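Local coordinates for arginine decarboxylase, A207R protein (Paramecium bursaria Chlorella virus 1, PDB 2NVA), which decarboxylates arginine to agmatine with the help of pyridoxal 5'-phosphate, as a two-subunit viral enzyme of the ornithine decarboxylase-like family, at residues I88-M93 and I109-S114; R133-D138 and L145-G150; E155-L160 and F198-S203. One frame throughout, in Å; residues are numbered along the deposited sequence.

Interaction 1: residues I88-M93 and I109-S114; sequences IFAHTM and IATFDS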
loop_
_atom_site.group_PDB
_atom_site.type_symbol
_atom_site.label_atom_id
_atom_site.label_comp_id
_atom_site.label_asym_id
_atom_site.label_seq_id
_atom_site.Cartn_x
_atom_site.Cartn_y
_atom_site.Cartn_z
ATOM N N ILE A 88 0.508 -25.561 5.600
ATOM C CA ILE A 88 1.419 -25.206 6.693
ATOM C C ILE A 88 1.055 -23.771 7.061
ATOM O O ILE A 88 1.016 -22.895 6.183
ATOM C CB ILE A 88 2.921 -25.259 6.296
ATOM C CG1 ILE A 88 3.486 -26.691 6.168
ATOM C CG2 ILE A 88 3.796 -24.562 7.350
ATOM C CD1 ILE A 88 2.472 -27.759 6.003
ATOM N N PHE A 89 0.764 -23.540 8.346
ATOM C CA PHE A 89 0.528 -22.193 8.842
ATOM C C PHE A 89 1.910 -21.581 9.066
ATOM O O PHE A 89 2.427 -21.578 10.198
ATOM C CB PHE A 89 -0.273 -22.264 10.146
ATOM C CG PHE A 89 -1.032 -21.000 10.496
ATOM C CD1 PHE A 89 -0.668 -19.750 9.974
ATOM C CD2 PHE A 89 -2.077 -21.064 11.419
ATOM C CE1 PHE A 89 -1.361 -18.594 10.352
ATOM C CE2 PHE A 89 -2.778 -19.929 11.798
ATOM C CZ PHE A 89 -2.431 -18.687 11.273
ATOM N N ALA A 90 2.517 -21.087 7.983
ATOM C CA ALA A 90 3.946 -20.735 8.010
ATOM C C ALA A 90 4.181 -19.269 8.398
ATOM O O ALA A 90 4.847 -18.521 7.676
ATOM C CB ALA A 90 4.607 -21.061 6.659
ATOM N N HIS A 91 3.640 -18.865 9.542
ATOM C CA HIS A 91 3.845 -17.515 10.055
ATOM C C HIS A 91 4.184 -17.719 11.528
ATOM O O HIS A 91 3.411 -18.330 12.265
ATOM C CB HIS A 91 2.667 -16.617 9.717
ATOM C CG HIS A 91 2.879 -15.177 10.067
ATOM N ND1 HIS A 91 3.628 -14.778 11.153
ATOM C CD2 HIS A 91 2.439 -14.041 9.474
ATOM C CE1 HIS A 91 3.641 -13.458 11.214
ATOM N NE2 HIS A 91 2.927 -12.987 10.207
ATOM N N THR A 92 5.320 -17.207 11.958
ATOM C CA THR A 92 5.778 -17.500 13.327
ATOM C C THR A 92 4.996 -16.756 14.397
ATOM O O THR A 92 5.152 -17.050 15.590
ATOM C CB THR A 92 7.297 -17.217 13.523
ATOM O OG1 THR A 92 7.546 -15.817 13.340
ATOM C CG2 THR A 92 8.139 -18.033 12.522
ATOM N N MET A 93 4.155 -15.804 13.982
ATOM C CA MET A 93 3.351 -15.014 14.933
ATOM C C MET A 93 1.875 -15.064 14.539
ATOM O O MET A 93 1.440 -14.374 13.614
ATOM C CB MET A 93 3.853 -13.567 14.989
ATOM C CG MET A 93 5.250 -13.438 15.566
ATOM S SD MET A 93 5.222 -13.717 17.352
ATOM C CE MET A 93 6.969 -13.579 17.759
ATOM N N ILE A 109 0.082 -27.944 11.278
ATOM C CA ILE A 109 1.519 -27.784 11.110
ATOM C C ILE A 109 1.756 -26.280 11.052
ATOM O O ILE A 109 1.105 -25.599 10.258
ATOM C CB ILE A 109 2.042 -28.416 9.814
ATOM C CG1 ILE A 109 1.643 -29.891 9.732
ATOM C CG2 ILE A 109 3.563 -28.253 9.744
ATOM C CD1 ILE A 109 2.015 -30.557 8.416
ATOM N N ALA A 110 2.650 -25.773 11.901
ATOM C CA ALA A 110 2.928 -24.324 11.963
ATOM C C ALA A 110 4.359 -24.045 12.380
ATOM O O ALA A 110 5.053 -24.938 12.868
ATOM C CB ALA A 110 1.951 -23.614 12.920
ATOM N N THR A 111 4.793 -22.805 12.165
ATOM C CA THR A 111 6.150 -22.388 12.509
ATOM C C THR A 111 6.164 -21.547 13.793
ATOM O O THR A 111 5.126 -21.033 14.224
ATOM C CB THR A 111 6.824 -21.584 11.360
ATOM O OG1 THR A 111 6.002 -20.466 11.015
ATOM C CG2 THR A 111 7.015 -22.471 10.111
ATOM N N PHE A 112 7.343 -21.449 14.413
ATOM C CA PHE A 112 7.545 -20.565 15.570
ATOM C C PHE A 112 8.996 -20.122 15.637
ATOM O O PHE A 112 9.879 -20.748 15.029
ATOM C CB PHE A 112 7.154 -21.256 16.889
ATOM C CG PHE A 112 8.122 -22.321 17.327
ATOM C CD1 PHE A 112 9.016 -22.090 18.372
ATOM C CD2 PHE A 112 8.141 -23.559 16.688
ATOM C CE1 PHE A 112 9.920 -23.072 18.786
ATOM C CE2 PHE A 112 9.052 -24.547 17.089
ATOM C CZ PHE A 112 9.936 -24.303 18.143
ATOM N N ASP A 113 9.228 -19.042 16.378
ATOM C CA ASP A 113 10.582 -18.563 16.651
ATOM C C ASP A 113 10.709 -17.903 18.032
ATOM O O ASP A 113 11.699 -17.226 18.303
ATOM C CB ASP A 113 11.083 -17.625 15.537
ATOM C CG ASP A 113 10.229 -16.340 15.387
ATOM O OD1 ASP A 113 9.533 -15.928 16.356
ATOM O OD2 ASP A 113 10.271 -15.751 14.280
ATOM N N SER A 114 9.704 -18.113 18.889
ATOM C CA SER A 114 9.685 -17.505 20.222
ATOM C C SER A 114 9.053 -18.408 21.277
ATOM O O SER A 114 8.222 -19.269 20.964
ATOM C CB SER A 114 8.917 -16.175 20.186
ATOM O OG SER A 114 7.543 -16.382 19.889
HETATM O O HOH W 1 7.464 -18.920 8.956
#

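Interaction 2: residues R133-D138 and L145-G150; sequences RIRCDD and LGNKFG. With PL2 ((4-{[(4-{[amino(imino)methyl]amino}butyl)amino]methyl}-5-hydroxy-6-methylpyridin-3-yl)methyl dihydrogen phosphate), chain I.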
loop_
_atom_site.group_PDB
_atom_site.type_symbol
_atom_site.label_atom_id
_atom_site.label_comp_id
_atom_site.label_asym_id
_atom_site.label_seq_id
_atom_site.Cartn_x
_atom_site.Cartn_y
_atom_site.Cartn_z
ATOM N N ARG A 133 11.572 -22.000 12.980
ATOM C CA ARG A 133 12.168 -21.146 11.964
ATOM C C ARG A 133 13.444 -20.508 12.507
ATOM O O ARG A 133 13.419 -19.844 13.546
ATOM C CB ARG A 133 11.196 -20.059 11.502
ATOM C CG ARG A 133 11.791 -19.166 10.424
ATOM C CD ARG A 133 10.742 -18.261 9.813
ATOM N NE ARG A 133 11.343 -17.234 8.968
ATOM C CZ ARG A 133 10.637 -16.315 8.315
ATOM N NH1 ARG A 133 9.314 -16.292 8.425
ATOM N NH2 ARG A 133 11.250 -15.410 7.556
ATOM N N ILE A 134 14.549 -20.737 11.803
ATOM C CA ILE A 134 15.830 -20.138 12.164
ATOM C C ILE A 134 16.183 -19.006 11.209
ATOM O O ILE A 134 15.815 -19.041 10.028
ATOM C CB ILE A 134 16.970 -21.192 12.222
ATOM C CG1 ILE A 134 17.216 -21.822 10.842
ATOM C CG2 ILE A 134 16.600 -22.274 13.248
ATOM C CD1 ILE A 134 18.488 -22.713 10.769
ATOM N N ARG A 135 16.901 -18.008 11.720
ATOM C CA ARG A 135 17.317 -16.897 10.877
ATOM C C ARG A 135 18.575 -17.265 10.091
ATOM O O ARG A 135 19.594 -17.652 10.679
ATOM C CB ARG A 135 17.592 -15.653 11.714
ATOM C CG ARG A 135 18.015 -14.472 10.866
ATOM C CD ARG A 135 18.391 -13.290 11.711
ATOM N NE ARG A 135 18.750 -12.167 10.844
ATOM C CZ ARG A 135 18.938 -10.917 11.259
ATOM N NH1 ARG A 135 18.781 -10.601 12.543
ATOM N NH2 ARG A 135 19.256 -9.977 10.379
ATOM N N CYS A 136 18.495 -17.142 8.768
ATOM C CA CYS A 136 19.635 -17.372 7.879
ATOM C C CYS A 136 19.480 -16.465 6.664
ATOM O O CYS A 136 18.758 -16.812 5.717
ATOM C CB CYS A 136 19.679 -18.832 7.392
ATOM S SG CYS A 136 19.928 -20.121 8.626
ATOM N N ASP A 137 20.137 -15.313 6.666
ATOM C CA ASP A 137 19.849 -14.303 5.649
ATOM C C ASP A 137 20.663 -14.457 4.363
ATOM O O ASP A 137 21.820 -14.874 4.387
ATOM C CB ASP A 137 20.092 -12.889 6.182
ATOM C CG ASP A 137 19.259 -12.556 7.408
ATOM O OD1 ASP A 137 18.374 -13.349 7.804
ATOM O OD2 ASP A 137 19.490 -11.458 7.966
ATOM N N ASP A 138 20.041 -14.090 3.249
ATOM C CA ASP A 138 20.778 -13.799 2.029
ATOM C C ASP A 138 20.956 -12.283 2.035
ATOM O O ASP A 138 19.970 -11.549 1.891
ATOM C CB ASP A 138 19.969 -14.230 0.799
ATOM C CG ASP A 138 20.547 -13.685 -0.513
ATOM O OD1 ASP A 138 21.689 -13.169 -0.512
ATOM O OD2 ASP A 138 19.837 -13.747 -1.534
ATOM N N LEU A 145 14.193 -10.217 5.553
ATOM C CA LEU A 145 13.172 -10.747 6.495
ATOM C C LEU A 145 13.748 -11.101 7.863
ATOM O O LEU A 145 13.008 -11.353 8.848
ATOM C CB LEU A 145 12.518 -12.004 5.902
ATOM C CG LEU A 145 11.922 -11.994 4.499
ATOM C CD1 LEU A 145 11.522 -13.413 4.092
ATOM C CD2 LEU A 145 10.737 -11.021 4.362
ATOM N N GLY A 146 15.084 -11.121 7.904
ATOM C CA GLY A 146 15.855 -11.593 9.054
ATOM C C GLY A 146 15.664 -10.877 10.384
ATOM O O GLY A 146 15.548 -11.534 11.433
ATOM N N ASN A 147 15.670 -9.548 10.379
ATOM C CA ASN A 147 15.457 -8.823 11.634
ATOM C C ASN A 147 14.178 -9.242 12.360
ATOM O O ASN A 147 14.171 -9.430 13.582
ATOM C CB ASN A 147 15.402 -7.346 11.378
ATOM C CG ASN A 147 16.655 -6.638 11.829
ATOM O OD1 ASN A 147 17.330 -7.055 12.792
ATOM N ND2 ASN A 147 16.960 -5.525 11.180
ATOM N N LYS A 148 13.115 -9.441 11.591
ATOM C CA LYS A 148 11.786 -9.611 12.141
ATOM C C LYS A 148 11.443 -11.057 12.497
ATOM O O LYS A 148 10.701 -11.303 13.452
ATOM C CB LYS A 148 10.781 -9.055 11.137
ATOM C CG LYS A 148 9.318 -9.088 11.544
ATOM C CD LYS A 148 8.505 -8.226 10.552
ATOM C CE LYS A 148 7.023 -8.294 10.865
ATOM N NZ LYS A 148 6.187 -7.610 9.854
ATOM N N PHE A 149 11.979 -12.005 11.728
ATOM C CA PHE A 149 11.608 -13.412 11.883
ATOM C C PHE A 149 12.807 -14.335 12.006
ATOM O O PHE A 149 13.849 -14.077 11.401
ATOM C CB PHE A 149 10.758 -13.865 10.689
ATOM C CG PHE A 149 9.424 -13.169 10.595
ATOM C CD1 PHE A 149 8.444 -13.395 11.561
ATOM C CD2 PHE A 149 9.157 -12.288 9.558
ATOM C CE1 PHE A 149 7.211 -12.767 11.486
ATOM C CE2 PHE A 149 7.926 -11.660 9.477
ATOM C CZ PHE A 149 6.951 -11.902 10.441
ATOM N N GLY A 150 12.637 -15.424 12.754
ATOM C CA GLY A 150 13.646 -16.468 12.835
ATOM C C GLY A 150 14.454 -16.390 14.112
ATOM O O GLY A 150 14.849 -15.307 14.547
HETATM N N1 PL2 I . 7.198 -18.215 2.964
HETATM C C2 PL2 I . 7.176 -17.254 3.902
HETATM C C2A PL2 I . 7.019 -17.628 5.390
HETATM C C3 PL2 I . 7.299 -15.918 3.496
HETATM O O3 PL2 I . 7.291 -14.966 4.466
HETATM C C4 PL2 I . 7.450 -15.568 2.139
HETATM C C4A PL2 I . 7.578 -14.096 1.646
HETATM C C5 PL2 I . 7.469 -16.635 1.218
HETATM C C6 PL2 I . 7.337 -17.938 1.662
HETATM P P PL2 I . 8.843 -15.703 -2.322
HETATM N N PL2 I . 8.162 -13.200 2.669
HETATM C CA PL2 I . 7.563 -11.860 2.614
HETATM C CG PL2 I . 7.188 -9.795 1.198
HETATM O OP2 PL2 I . 10.057 -14.709 -2.660
HETATM O OP3 PL2 I . 7.525 -15.070 -3.039
HETATM O OP1 PL2 I . 9.124 -17.097 -2.778
HETATM O OP4 PL2 I . 8.666 -15.556 -0.729
HETATM C C5M PL2 I . 7.633 -16.366 -0.291
HETATM C CB PL2 I . 7.722 -11.229 1.214
HETATM C CD PL2 I . 7.378 -9.146 -0.194
HETATM N NE PL2 I . 6.741 -7.812 -0.119
HETATM C CZ PL2 I . 6.425 -7.028 -1.161
HETATM N NH2 PL2 I . 5.829 -5.833 -0.927
HETATM N NH1 PL2 I . 6.698 -7.411 -2.412
HETATM O O HOH W 2 14.065 -14.813 8.601
#

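Interaction 3: residues E155-L160 and F198-S203; sequences EIRHLL and FNEAIS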
loop_
_atom_site.group_PDB
_atom_site.type_symbol
_atom_site.label_atom_id
_atom_site.label_comp_id
_atom_site.label_asym_id
_atom_site.label_seq_id
_atom_site.Cartn_x
_atom_site.Cartn_y
_atom_site.Cartn_z
ATOM N N GLU A 155 19.667 -19.173 20.592
ATOM C CA GLU A 155 18.451 -19.546 21.303
ATOM C C GLU A 155 17.806 -20.831 20.786
ATOM O O GLU A 155 16.760 -21.232 21.294
ATOM C CB GLU A 155 17.445 -18.406 21.300
ATOM C CG GLU A 155 17.242 -17.832 19.951
ATOM C CD GLU A 155 16.271 -16.658 19.902
ATOM O OE1 GLU A 155 15.661 -16.293 20.945
ATOM O OE2 GLU A 155 16.111 -16.109 18.798
ATOM N N ILE A 156 18.420 -21.454 19.782
ATOM C CA ILE A 156 17.875 -22.683 19.190
ATOM C C ILE A 156 17.632 -23.763 20.253
ATOM O O ILE A 156 16.509 -24.271 20.377
ATOM C CB ILE A 156 18.782 -23.253 18.026
ATOM C CG1 ILE A 156 18.883 -22.280 16.823
ATOM C CG2 ILE A 156 18.267 -24.615 17.533
ATOM C CD1 ILE A 156 17.547 -21.607 16.531
ATOM N N ARG A 157 18.674 -24.110 21.019
ATOM C CA ARG A 157 18.526 -25.170 22.024
ATOM C C ARG A 157 17.464 -24.838 23.077
ATOM O O ARG A 157 16.635 -25.684 23.419
ATOM C CB ARG A 157 19.860 -25.559 22.680
ATOM C CG ARG A 157 19.698 -26.895 23.392
ATOM C CD ARG A 157 20.929 -27.435 24.081
ATOM N NE ARG A 157 20.550 -28.661 24.785
ATOM C CZ ARG A 157 20.571 -29.886 24.261
ATOM N NH1 ARG A 157 20.981 -30.087 23.015
ATOM N NH2 ARG A 157 20.200 -30.921 25.005
ATOM N N HIS A 158 17.491 -23.604 23.575
ATOM C CA HIS A 158 16.517 -23.142 24.558
ATOM C C HIS A 158 15.078 -23.311 24.066
ATOM O O HIS A 158 14.229 -23.826 24.796
ATOM C CB HIS A 158 16.764 -21.667 24.927
ATOM C CG HIS A 158 15.620 -21.041 25.672
ATOM N ND1 HIS A 158 15.374 -21.293 27.005
ATOM C CD2 HIS A 158 14.640 -20.200 25.258
ATOM C CE1 HIS A 158 14.296 -20.627 27.382
ATOM N NE2 HIS A 158 13.832 -19.958 26.342
ATOM N N LEU A 159 14.813 -22.872 22.840
ATOM C CA LEU A 159 13.463 -22.944 22.267
ATOM C C LEU A 159 12.990 -24.388 22.098
ATOM O O LEU A 159 11.834 -24.703 22.346
ATOM C CB LEU A 159 13.412 -22.215 20.929
ATOM C CG LEU A 159 13.447 -20.686 21.003
ATOM C CD1 LEU A 159 13.505 -20.126 19.599
ATOM C CD2 LEU A 159 12.238 -20.114 21.751
ATOM N N LEU A 160 13.909 -25.254 21.697
ATOM C CA LEU A 160 13.609 -26.671 21.524
ATOM C C LEU A 160 13.333 -27.340 22.863
ATOM O O LEU A 160 12.462 -28.204 22.956
ATOM C CB LEU A 160 14.740 -27.383 20.773
ATOM C CG LEU A 160 14.924 -26.941 19.306
ATOM C CD1 LEU A 160 16.259 -27.407 18.770
ATOM C CD2 LEU A 160 13.790 -27.454 18.421
ATOM N N PHE A 198 18.542 -29.311 13.384
ATOM C CA PHE A 198 17.909 -30.627 13.348
ATOM C C PHE A 198 18.564 -31.530 14.397
ATOM O O PHE A 198 17.871 -32.223 15.168
ATOM C CB PHE A 198 18.136 -31.204 11.954
ATOM C CG PHE A 198 17.093 -32.169 11.491
ATOM C CD1 PHE A 198 15.941 -31.711 10.850
ATOM C CD2 PHE A 198 17.306 -33.544 11.623
ATOM C CE1 PHE A 198 14.992 -32.598 10.380
ATOM C CE2 PHE A 198 16.356 -34.454 11.151
ATOM C CZ PHE A 198 15.193 -33.957 10.518
ATOM N N ASN A 199 19.900 -31.495 14.435
ATOM C CA ASN A 199 20.687 -32.285 15.377
ATOM C C ASN A 199 20.514 -31.863 16.841
ATOM O O ASN A 199 20.596 -32.712 17.736
ATOM C CB ASN A 199 22.174 -32.320 14.973
ATOM C CG ASN A 199 22.419 -33.121 13.686
ATOM O OD1 ASN A 199 21.585 -33.941 13.261
ATOM N ND2 ASN A 199 23.559 -32.881 13.064
ATOM N N GLU A 200 20.282 -30.571 17.078
ATOM C CA GLU A 200 19.954 -30.071 18.412
ATOM C C GLU A 200 18.586 -30.578 18.863
ATOM O O GLU A 200 18.417 -30.963 20.023
ATOM C CB GLU A 200 19.944 -28.544 18.446
ATOM C CG GLU A 200 21.307 -27.920 18.364
ATOM C CD GLU A 200 22.014 -27.837 19.707
ATOM O OE1 GLU A 200 22.891 -26.946 19.832
ATOM O OE2 GLU A 200 21.721 -28.628 20.636
ATOM N N ALA A 201 17.629 -30.591 17.931
ATOM C CA ALA A 201 16.279 -31.074 18.214
ATOM C C ALA A 201 16.284 -32.551 18.604
ATOM O O ALA A 201 15.603 -32.952 19.556
ATOM C CB ALA A 201 15.336 -30.819 17.020
ATOM N N ILE A 202 17.062 -33.351 17.877
ATOM C CA ILE A 202 17.224 -34.770 18.207
ATOM C C ILE A 202 17.853 -34.912 19.609
ATOM O O ILE A 202 17.414 -35.746 20.418
ATOM C CB ILE A 202 18.044 -35.514 17.120
ATOM C CG1 ILE A 202 17.224 -35.613 15.828
ATOM C CG2 ILE A 202 18.455 -36.928 17.589
ATOM C CD1 ILE A 202 18.037 -35.932 14.590
ATOM N N SER A 203 18.858 -34.079 19.889
ATOM C CA SER A 203 19.558 -34.078 21.168
ATOM C C SER A 203 18.617 -33.798 22.348
ATOM O O SER A 203 18.733 -34.409 23.409
ATOM C CB SER A 203 20.719 -33.073 21.151
ATOM O OG SER A 203 21.424 -33.114 22.390
#

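Interaction 1: residues I88-M93 and I109-S114
Thr92 and Thr111 meet where two neighbouring strands of a TIM barrel run into their C-terminal loops, and Thr92 spans Thr111, near the end of strand 109-112, and Asp113 just beyond it. Its CB stands 3.4 Å from Asp113 OD2. From there the methyl CG2 goes to Thr111 OG1, whereas OG1 lies between the backbone N and the carbonyl carbon (chi1 64°) and donates to Asp113 OD2 over 2.9 Å. The bond reaches the carboxylate from above, 58° out of its plane. The same oxygen also takes the backbone N of Gly150, and Asp113 OD1 forms a salt bridge with Arg272 of the second subunit, which probably steadies the negative charge. Beyond Thr92, Met93 turns CE toward Ser114 OG, an N-cap oxygen bonded to Glu117 N.

Thr111 OG1 also shares a water with Ala90 O; the water lies 3.0 Å from Thr111 OG1, and its bond to Ala90 O is weak. Strand pairing is confined to one parallel bridge, Phe89 with Ala110, made by Phe89 N to Ile109 O at 2.8 Å and a weak return bond from Thr111 N to Phe89 O. At the start of the strands, Ile88 CD1 lies 3.7 Å from Ile109 CD1.

Ala90 belongs to the pocket of the bound agmatine adduct. Strand 87-89 shares further backbone bonds with strand 65-68 and strand 109-112 with strand 129-133, while helix 96-105 covers Phe89 and helix 115-124 packs on Phe112, so this single bridge closes the eight-stranded barrel.

Interaction 2: residues R133-D138 and L145-G150
Two arginines, Arg133 and Arg135, lay guanidinium faces on the 145-150 loop, although no direct hydrogen bond joins the two segments. Over the centre of the Arg133 group sits Phe149 CB, 3.4 Å from CZ. The two side chains cross at a slant, the ring and guanidinium planes 23° apart, while Leu145 CB comes in at the guanidinium edge. Arg133 CG is anti to the backbone N (chi1 -179°), and the chain, extended from there to NE, brings the guanidinium to Phe149. One water completes the link, accepting from Arg133 NH2 at 3.1 Å and donating to Phe149 O.

Arg135 is equally stretched but covers backbone instead: Gly146 C lies over the centre of its guanidinium, 3.4 Å from CZ, with Asn147 N on the same face. What fixes the plane is Asp137, gripped side-on by NE and NH2, both to OD2. Arg135 NH2 lies 2.8 Å from Asp137 OD2 and uses its syn lone pair; OD2 is within 3° of the guanidinium plane. At Gly146 a CB would collide with Asp137 OD2 and Arg135 NE, and at Gly150 with Arg135 N, where the positive phi would by itself disfavour a side chain.

Leu145 brings the loop to the active site, its CD1 3.7 Å from N of the bound agmatine adduct. Lys148 forms a salt bridge with Asp328 of the second subunit. Segment 133-138 leaves the end of strand 129-133, and both segments run in the connection to helix 156-165, with strand 170-174 touching Arg133 and Ile134, and helix 184-204 packing against Ile134 and Cys136.

Interaction 3: residues E155-L160 and F198-S203
NH1 of Arg157 holds Glu200 OE2 at 2.9 Å and Ser203 OG at 3.1 Å, joining two of the helices on the outside of the TIM barrel. Both acceptors lie near the guanidinium plane, at its edge. The bond to Ser203 is fairly straight, with 161° at the hydrogen, and the salt bridge to Glu200 meets the oxygen nearly along the line of its C-O bond. Arg157 CG is anti to the backbone N, and the extension from CG to NE carries the guanidinium across. Glu200 instead folds back at chi2, and its carboxylate stands 51° from the guanidinium plane. NE of Arg157 turns to Glu161 of its own helix, so the positive group is shared between two acidic residues.

Beside these polar bonds the packing is apolar. The short helical segments 156-160 and 198-203 run in roughly the same direction, 42° apart with axes 9.5 Å from each other, as expected of neighbouring outer helices in a beta/alpha barrel. Strand 129-133 lies under the first of them, where Leu132 touches Ile156 and Leu160. Between the helices, Leu160 CD1 rests 3.6 Å from Ala201 N and 3.9 Å from Ala201 CB.

In the fold
The three contacts follow one another along the chain and pass from the active-site end of the barrel to its outer helices. Interactions 1 and 2 have centres about 13 Å apart and are joined directly: Asp113 OD2 takes Gly150 N at 2.8 Å, Phe112 O takes Arg133 N at 2.9 Å, and the rings of His91 and Phe149 meet at about 90°. Both border the bound agmatine adduct, through Ala90 and Leu145, and both touch the second subunit. Interaction 3 lies away from the cofactor pocket, yet Leu159 CD2 packs 3.6 Å from Ser114 C, and Ile156 CD1 meets Ile134 CG2 at 3.5 Å, linking it to both.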